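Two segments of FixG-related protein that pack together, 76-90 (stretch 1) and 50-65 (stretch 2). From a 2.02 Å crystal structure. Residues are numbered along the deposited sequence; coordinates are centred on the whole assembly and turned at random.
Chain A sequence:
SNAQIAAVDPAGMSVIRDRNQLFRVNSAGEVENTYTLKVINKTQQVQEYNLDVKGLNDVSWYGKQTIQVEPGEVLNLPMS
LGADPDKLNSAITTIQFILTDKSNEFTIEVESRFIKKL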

# COMPACT_ATOMS: atom_id res chain seq x y z
N ASN A 76 -1.25 0.58 11.93
CA ASN A 76 0.07 0.58 11.35
C ASN A 76 0.29 -0.73 10.62
O ASN A 76 0.28 -1.80 11.25
CB ASN A 76 1.11 0.76 12.45
CG ASN A 76 2.45 1.14 11.91
OD1 ASN A 76 3.43 0.39 12.02
ND2 ASN A 76 2.53 2.34 11.33
N LEU A 77 0.47 -0.66 9.30
CA LEU A 77 0.41 -1.86 8.47
C LEU A 77 1.66 -2.12 7.63
O LEU A 77 1.75 -1.65 6.48
CB LEU A 77 -0.84 -1.83 7.58
CG LEU A 77 -2.20 -1.52 8.24
CD1 LEU A 77 -3.28 -1.33 7.21
CD2 LEU A 77 -2.60 -2.60 9.26
N PRO A 78 2.61 -2.88 8.19
CA PRO A 78 3.79 -3.33 7.46
C PRO A 78 3.39 -4.32 6.36
O PRO A 78 2.53 -5.17 6.56
CB PRO A 78 4.61 -4.05 8.54
CG PRO A 78 3.64 -4.45 9.56
CD PRO A 78 2.61 -3.38 9.58
N MSE A 79 4.02 -4.19 5.20
CA MSE A 79 3.70 -5.05 4.07
C MSE A 79 4.84 -5.04 3.07
O MSE A 79 5.80 -4.28 3.20
CB MSE A 79 2.44 -4.53 3.37
CG MSE A 79 2.62 -3.12 2.78
SE MSE A 79 1.17 -2.68 1.61
CE MSE A 79 1.49 -4.01 0.20
N SER A 80 4.74 -5.90 2.06
CA SER A 80 5.66 -5.84 0.94
C SER A 80 4.97 -6.12 -0.41
O SER A 80 3.84 -6.66 -0.46
CB SER A 80 6.87 -6.74 1.19
OG SER A 80 6.56 -8.09 0.97
N LEU A 81 5.65 -5.69 -1.48
CA LEU A 81 5.26 -5.96 -2.86
C LEU A 81 6.37 -6.75 -3.52
O LEU A 81 7.55 -6.45 -3.29
CB LEU A 81 5.04 -4.64 -3.63
CG LEU A 81 3.86 -3.73 -3.22
CD1 LEU A 81 3.82 -2.48 -4.11
CD2 LEU A 81 2.53 -4.47 -3.27
N GLY A 82 6.01 -7.76 -4.31
CA GLY A 82 6.98 -8.52 -5.11
C GLY A 82 6.67 -8.35 -6.59
O GLY A 82 5.50 -8.31 -6.97
N ALA A 83 7.69 -8.22 -7.42
CA ALA A 83 7.45 -8.14 -8.85
C ALA A 83 8.46 -8.97 -9.59
O ALA A 83 9.61 -9.04 -9.18
CB ALA A 83 7.52 -6.66 -9.33
N ASP A 84 8.05 -9.58 -10.69
CA ASP A 84 8.98 -10.29 -11.58
C ASP A 84 9.77 -9.21 -12.31
O ASP A 84 9.17 -8.41 -13.03
CB ASP A 84 8.17 -11.12 -12.58
CG ASP A 84 9.02 -11.85 -13.61
OD1 ASP A 84 10.25 -11.63 -13.70
OD2 ASP A 84 8.42 -12.65 -14.35
N PRO A 85 11.12 -9.17 -12.11
CA PRO A 85 11.92 -8.08 -12.70
C PRO A 85 11.89 -8.08 -14.24
O PRO A 85 12.02 -7.02 -14.86
CB PRO A 85 13.35 -8.36 -12.19
CG PRO A 85 13.35 -9.83 -11.83
CD PRO A 85 11.96 -10.10 -11.32
N ASP A 86 11.69 -9.26 -14.83
CA ASP A 86 11.54 -9.39 -16.28
C ASP A 86 10.32 -8.66 -16.83
O ASP A 86 10.25 -8.36 -18.02
CB ASP A 86 11.47 -10.88 -16.69
CG ASP A 86 12.78 -11.61 -16.44
OD1 ASP A 86 13.81 -10.95 -16.22
OD2 ASP A 86 12.76 -12.86 -16.46
N LYS A 87 9.35 -8.36 -15.96
CA LYS A 87 8.14 -7.67 -16.40
C LYS A 87 8.10 -6.20 -15.94
O LYS A 87 7.12 -5.49 -16.19
CB LYS A 87 6.89 -8.48 -15.99
CG LYS A 87 6.88 -9.88 -16.66
CD LYS A 87 5.75 -10.77 -16.20
CE LYS A 87 5.83 -12.15 -16.86
NZ LYS A 87 6.07 -12.03 -18.33
N LEU A 88 9.15 -5.74 -15.26
CA LEU A 88 9.25 -4.32 -14.89
C LEU A 88 9.68 -3.54 -16.13
O LEU A 88 10.51 -4.01 -16.90
CB LEU A 88 10.26 -4.11 -13.74
CG LEU A 88 9.93 -4.71 -12.35
CD1 LEU A 88 11.15 -4.56 -11.44
CD2 LEU A 88 8.74 -4.08 -11.68
N ASN A 89 9.10 -2.34 -16.31
CA ASN A 89 9.43 -1.49 -17.47
C ASN A 89 10.82 -0.86 -17.34
O ASN A 89 11.54 -0.68 -18.33
CB ASN A 89 8.35 -0.39 -17.62
CG ASN A 89 6.99 -0.95 -18.08
OD1 ASN A 89 6.90 -2.07 -18.59
ND2 ASN A 89 5.94 -0.16 -17.89
N SER A 90 11.17 -0.55 -16.09
CA SER A 90 12.45 0.07 -15.73
C SER A 90 12.70 -0.16 -14.23
O SER A 90 11.86 -0.73 -13.55
CB SER A 90 12.40 1.57 -15.98
OG SER A 90 11.40 2.16 -15.17
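Stretch 2 (50-65) NLDVKGLNDVSWYGKQ

Stretch 2 enters as an extended strand, 50-54, loops through 55-59, and returns as a short strand beginning at Ser60 that pairs with strand 76-83. The pairing is antiparallel: the axes approach to 4.8 Å, with 163° between their N-to-C directions.

The first strand offers only side chains. Leu51 CD1 lies 3.8 Å from Leu77 CD1, and Val53 CG2 lies 4.0 Å from Leu81 CD1, branched aliphatic groups filling apolar space. Gly55, at phi 120°, turns the chain where a CB would jam against the preceding carbonyl. Leu56 then places CD2 3.6 Å from Leu88 CD2, while its CD1 is 4.1 Å from Leu81 CD1. Asn57, which is exposed, reaches stretch 1 through a water that accepts from its N and donates to Lys87 O.

The CA-to-CB bond of Asp58 points toward stretch 1, and its OD1 accepts a hydrogen bond from Asp84 N (3.1 Å), giving an amide just beyond the strand a partner. A second water donates to both Asp58 O and Asp84 O. Val59 brings CG2 to 4.1 Å from Leu81 CB.

Regular pairing follows. Ser60 and Gly82 exchange two hydrogen bonds, Ser60 N to Gly82 O (2.6 Å) and Gly82 N to Ser60 O (2.8 Å). Trp61 faces Leu81 as the non-hydrogen-bonded pair; its broad indole carries the selenomethionine methyl Met79 CE over one face, 3.3 Å from the six-membered ring centroid, while Leu81 CD2 lies 3.7 Å from CE3 of Trp61. Tyr62 pairs with Ser80, through Tyr62 N to Ser80 O (2.9 Å) and Ser80 N to Tyr62 O (3.0 Å). Its ring edge meets Gly82, where a CB would come within 3.1 Å of Tyr62 CE2.

At Gly63 a CB would clash with Met79 CB, 2.9 Å away. Lys64 keeps its aliphatic CG 4.3 Å from Leu77 CD2 while its end leads away.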

# COMPACT_ATOMS: atom_id res chain seq x y z
N ASN A 50 -10.56 -1.34 1.72
CA ASN A 50 -9.72 -2.21 0.90
C ASN A 50 -8.46 -1.42 0.59
O ASN A 50 -8.51 -0.19 0.40
CB ASN A 50 -10.37 -2.56 -0.45
CG ASN A 50 -11.42 -3.69 -0.38
OD1 ASN A 50 -11.47 -4.52 0.54
ND2 ASN A 50 -12.25 -3.74 -1.41
N LEU A 51 -7.34 -2.13 0.49
CA LEU A 51 -6.05 -1.54 0.18
C LEU A 51 -5.56 -2.20 -1.08
O LEU A 51 -5.64 -3.43 -1.23
CB LEU A 51 -5.05 -1.73 1.32
CG LEU A 51 -5.54 -1.31 2.72
CD1 LEU A 51 -4.64 -1.91 3.76
CD2 LEU A 51 -5.62 0.23 2.89
N ASP A 52 -5.05 -1.38 -1.99
CA ASP A 52 -4.64 -1.81 -3.33
C ASP A 52 -3.41 -1.04 -3.76
O ASP A 52 -3.03 -0.09 -3.11
CB ASP A 52 -5.77 -1.55 -4.32
CG ASP A 52 -6.84 -2.59 -4.23
OD1 ASP A 52 -6.57 -3.73 -4.70
OD2 ASP A 52 -7.93 -2.28 -3.68
N VAL A 53 -2.81 -1.47 -4.87
CA VAL A 53 -1.69 -0.74 -5.47
C VAL A 53 -1.96 -0.69 -6.98
O VAL A 53 -2.54 -1.63 -7.56
CB VAL A 53 -0.28 -1.36 -5.19
CG1 VAL A 53 -0.16 -2.84 -5.74
CG2 VAL A 53 0.84 -0.47 -5.76
N LYS A 54 -1.62 0.43 -7.59
CA LYS A 54 -1.66 0.46 -9.04
C LYS A 54 -0.34 0.93 -9.60
O LYS A 54 0.41 1.64 -8.90
CB LYS A 54 -2.88 1.26 -9.51
CG LYS A 54 -2.68 2.70 -9.77
CD LYS A 54 -3.76 3.25 -10.71
CE LYS A 54 -5.16 2.92 -10.23
NZ LYS A 54 -6.15 3.97 -10.67
N GLY A 55 -0.01 0.48 -10.81
CA GLY A 55 1.20 0.91 -11.49
C GLY A 55 2.19 -0.18 -11.82
O GLY A 55 3.17 0.08 -12.52
N LEU A 56 1.96 -1.40 -11.33
CA LEU A 56 2.83 -2.54 -11.67
C LEU A 56 2.10 -3.51 -12.59
O LEU A 56 0.95 -3.87 -12.33
CB LEU A 56 3.30 -3.26 -10.39
CG LEU A 56 4.38 -2.49 -9.63
CD1 LEU A 56 4.49 -2.90 -8.16
CD2 LEU A 56 5.73 -2.67 -10.35
N ASN A 57 2.76 -3.92 -13.67
CA ASN A 57 2.15 -4.83 -14.67
C ASN A 57 2.17 -6.30 -14.23
O ASN A 57 1.44 -7.14 -14.75
CB ASN A 57 2.84 -4.64 -16.03
CG ASN A 57 2.62 -3.24 -16.61
OD1 ASN A 57 1.69 -2.53 -16.20
ND2 ASN A 57 3.43 -2.86 -17.55
N ASP A 58 3.03 -6.58 -13.26
CA ASP A 58 3.11 -7.89 -12.63
C ASP A 58 3.51 -7.60 -11.21
O ASP A 58 4.50 -6.89 -10.97
CB ASP A 58 4.16 -8.76 -13.33
CG ASP A 58 4.42 -10.07 -12.58
OD1 ASP A 58 5.14 -10.04 -11.54
OD2 ASP A 58 3.93 -11.12 -13.03
N VAL A 59 2.73 -8.08 -10.24
CA VAL A 59 3.05 -7.81 -8.85
C VAL A 59 2.37 -8.82 -7.94
O VAL A 59 1.25 -9.32 -8.23
CB VAL A 59 2.73 -6.32 -8.44
CG1 VAL A 59 1.26 -5.99 -8.63
CG2 VAL A 59 3.18 -6.01 -7.00
N SER A 60 3.08 -9.17 -6.88
CA SER A 60 2.53 -9.90 -5.75
C SER A 60 2.37 -8.94 -4.59
O SER A 60 3.21 -8.06 -4.36
CB SER A 60 3.46 -11.04 -5.35
OG SER A 60 3.59 -11.96 -6.41
N TRP A 61 1.24 -9.08 -3.90
CA TRP A 61 0.94 -8.33 -2.69
C TRP A 61 1.16 -9.25 -1.50
O TRP A 61 0.78 -10.43 -1.53
CB TRP A 61 -0.52 -7.84 -2.73
CG TRP A 61 -0.99 -7.05 -1.55
CD1 TRP A 61 -1.33 -7.54 -0.30
CD2 TRP A 61 -1.24 -5.64 -1.50
NE1 TRP A 61 -1.75 -6.51 0.51
CE2 TRP A 61 -1.70 -5.33 -0.20
CE3 TRP A 61 -1.10 -4.59 -2.44
CZ2 TRP A 61 -2.02 -4.02 0.19
CZ3 TRP A 61 -1.42 -3.29 -2.05
CH2 TRP A 61 -1.88 -3.02 -0.75
N TYR A 62 1.78 -8.72 -0.45
CA TYR A 62 2.03 -9.46 0.78
C TYR A 62 1.67 -8.61 2.00
O TYR A 62 2.46 -7.79 2.45
CB TYR A 62 3.47 -9.92 0.86
CG TYR A 62 3.94 -10.77 -0.30
CD1 TYR A 62 3.67 -12.14 -0.33
CD2 TYR A 62 4.69 -10.22 -1.34
CE1 TYR A 62 4.11 -12.94 -1.39
CE2 TYR A 62 5.14 -11.01 -2.40
CZ TYR A 62 4.84 -12.37 -2.42
OH TYR A 62 5.27 -13.17 -3.46
N GLY A 63 0.45 -8.80 2.51
CA GLY A 63 0.03 -8.12 3.75
C GLY A 63 -1.45 -7.79 3.74
O GLY A 63 -2.18 -8.26 2.86
N LYS A 64 -1.89 -6.99 4.71
CA LYS A 64 -3.31 -6.61 4.82
C LYS A 64 -3.88 -6.03 3.53
O LYS A 64 -3.28 -5.16 2.90
CB LYS A 64 -3.57 -5.63 5.96
CG LYS A 64 -3.63 -6.24 7.32
CD LYS A 64 -4.85 -7.15 7.56
CE LYS A 64 -4.83 -7.62 9.00
NZ LYS A 64 -5.42 -8.97 9.26
N GLN A 65 -5.06 -6.52 3.18
CA GLN A 65 -5.76 -6.12 1.98
C GLN A 65 -7.12 -5.47 2.32
O GLN A 65 -7.55 -4.52 1.67
CB GLN A 65 -5.99 -7.35 1.09
CG GLN A 65 -6.60 -7.01 -0.22
CD GLN A 65 -6.62 -8.17 -1.18
OE1 GLN A 65 -7.44 -9.09 -1.07
NE2 GLN A 65 -5.74 -8.10 -2.17
O HOH W 1 5.81 -4.17 -13.74
O HOH W 2 6.94 -6.98 -12.47
O HOH W 3 -0.16 -5.14 6.15